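Local coordinates for botulinum neurotoxin type C1 (Clostridium botulinum, PDB 3N7K), which serves as the receptor-binding domain of a neurotoxin heavy chain and probably attaches the toxin to gangliosides on the nerve-cell surface, at residues Q124-S129 / M155-N160. Sequence-based numbering, arbitrary orientation.
Sequences QSINFS and MKIYIN
Q124 opens the contact by laying the aliphatic part of its side chain against M155: its CG lies 3.9 Å from M155 SD, the two side chains lying alongside and pointing opposite ways. The flexible thioether suits M155, since a bend at chi3 carries its methyl to the backbone, where M155 CE sits 3.5 Å from Q124 O. Glutamine suits this margin, since its methylenes can pack inward while its amide oxygen accepts a hydrogen bond from the backbone N of K170. I126 is buried. With CG1 anti to the backbone N (chi1 -163°) and chi2 also extended, its CD1 extends to the opposite backbone, 3.5 Å from K156 CA, while I126 CG2 meets I157 CG2 at 4.0 Å. Isoleucine suits the place because its branches present apolar surface in two directions. N127 points its CB away from the other strand; its backbone O lies 3.9 Å from I157 CG2. F128 returns to the interior, where its flat aromatic face takes the I159 methylene broadside: CG1 of I159 stands 3.8 Å from the ring centroid and 13° off the normal, a CH-pi contact; W84 and Y360 also touch this phenylalanine. The two strands run 7.1 Å apart at closest approach, inclined by 19°, and belong to different antiparallel sheets: 124-129 bonds through its backbone to strand 111-117, 155-159 to strands 143-150 and 162-168. Such apolar packing between facing sheets is characteristic of the concanavalin-like jelly-roll sandwich forming the N-terminal half of clostridial receptor-binding domains.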
# COMPACT_ATOMS: atom_id res chain seq x y z
N GLN A 124 -8.53 2.48 27.12
CA GLN A 124 -7.83 3.65 26.59
C GLN A 124 -7.35 3.27 25.19
O GLN A 124 -6.40 2.51 25.04
CB GLN A 124 -6.65 4.06 27.50
CG GLN A 124 -5.79 5.21 26.94
CD GLN A 124 -5.31 6.21 28.00
OE1 GLN A 124 -4.75 5.84 29.05
NE2 GLN A 124 -5.50 7.50 27.72
N SER A 125 -8.04 3.79 24.18
CA SER A 125 -7.70 3.47 22.80
C SER A 125 -7.10 4.63 22.05
O SER A 125 -7.21 5.78 22.45
CB SER A 125 -8.94 2.97 22.04
OG SER A 125 -9.43 1.76 22.58
N ILE A 126 -6.46 4.31 20.94
CA ILE A 126 -5.83 5.30 20.09
C ILE A 126 -6.08 4.70 18.70
O ILE A 126 -6.21 3.49 18.57
CB ILE A 126 -4.30 5.42 20.43
CG1 ILE A 126 -3.74 6.71 19.86
CG2 ILE A 126 -3.51 4.20 19.91
CD1 ILE A 126 -2.33 7.01 20.32
N ASN A 127 -6.19 5.53 17.67
CA ASN A 127 -6.44 4.95 16.36
C ASN A 127 -5.86 5.68 15.18
O ASN A 127 -5.26 6.75 15.30
CB ASN A 127 -7.95 4.78 16.13
CG ASN A 127 -8.69 6.13 16.04
OD1 ASN A 127 -9.32 6.56 17.01
ND2 ASN A 127 -8.61 6.79 14.88
N PHE A 128 -6.05 5.06 14.03
CA PHE A 128 -5.62 5.57 12.74
C PHE A 128 -6.88 5.55 11.88
O PHE A 128 -7.60 4.55 11.85
CB PHE A 128 -4.54 4.66 12.14
CG PHE A 128 -4.48 4.70 10.64
CD1 PHE A 128 -4.18 5.87 9.97
CD2 PHE A 128 -4.71 3.55 9.90
CE1 PHE A 128 -4.11 5.90 8.58
CE2 PHE A 128 -4.64 3.56 8.51
CZ PHE A 128 -4.34 4.74 7.85
N SER A 129 -7.16 6.67 11.21
CA SER A 129 -8.34 6.78 10.36
C SER A 129 -7.91 7.13 8.95
O SER A 129 -7.30 8.18 8.74
CB SER A 129 -9.27 7.86 10.92
OG SER A 129 -8.53 8.94 11.48
N MET A 155 1.27 7.29 24.84
CA MET A 155 0.89 6.12 24.06
C MET A 155 0.66 6.68 22.66
O MET A 155 -0.10 7.64 22.50
CB MET A 155 -0.41 5.55 24.64
CG MET A 155 -1.24 4.71 23.69
SD MET A 155 -2.90 4.47 24.39
CE MET A 155 -2.90 2.72 24.71
N LYS A 156 1.33 6.12 21.66
CA LYS A 156 1.15 6.61 20.29
C LYS A 156 1.15 5.51 19.25
O LYS A 156 1.54 4.37 19.51
CB LYS A 156 2.24 7.63 19.92
CG LYS A 156 3.24 7.96 21.00
CD LYS A 156 4.06 9.15 20.56
CE LYS A 156 5.13 9.54 21.57
NZ LYS A 156 6.14 8.46 21.77
N ILE A 157 0.70 5.86 18.06
CA ILE A 157 0.64 4.91 16.97
C ILE A 157 1.14 5.57 15.69
O ILE A 157 0.84 6.72 15.42
CB ILE A 157 -0.81 4.39 16.77
CG1 ILE A 157 -0.86 3.45 15.56
CG2 ILE A 157 -1.78 5.55 16.60
CD1 ILE A 157 -2.16 2.71 15.42
N TYR A 158 1.94 4.83 14.92
CA TYR A 158 2.48 5.33 13.66
C TYR A 158 2.06 4.44 12.49
O TYR A 158 1.98 3.22 12.63
CB TYR A 158 4.01 5.33 13.67
CG TYR A 158 4.66 6.00 14.85
CD1 TYR A 158 5.52 7.08 14.66
CD2 TYR A 158 4.46 5.54 16.15
CE1 TYR A 158 6.17 7.68 15.73
CE2 TYR A 158 5.11 6.14 17.22
CZ TYR A 158 5.96 7.21 17.00
OH TYR A 158 6.63 7.80 18.04
N ILE A 159 1.78 5.04 11.34
CA ILE A 159 1.47 4.25 10.17
C ILE A 159 2.52 4.66 9.16
O ILE A 159 2.60 5.82 8.76
CB ILE A 159 0.05 4.52 9.61
CG1 ILE A 159 -0.95 3.50 10.16
CG2 ILE A 159 0.04 4.37 8.08
CD1 ILE A 159 -1.02 3.43 11.64
N ASN A 160 3.36 3.70 8.79
CA ASN A 160 4.42 3.89 7.82
C ASN A 160 5.49 4.91 8.24
O ASN A 160 5.89 5.77 7.45
CB ASN A 160 3.82 4.27 6.45
CG ASN A 160 3.00 3.13 5.83
OD1 ASN A 160 3.46 1.99 5.76
ND2 ASN A 160 1.80 3.45 5.36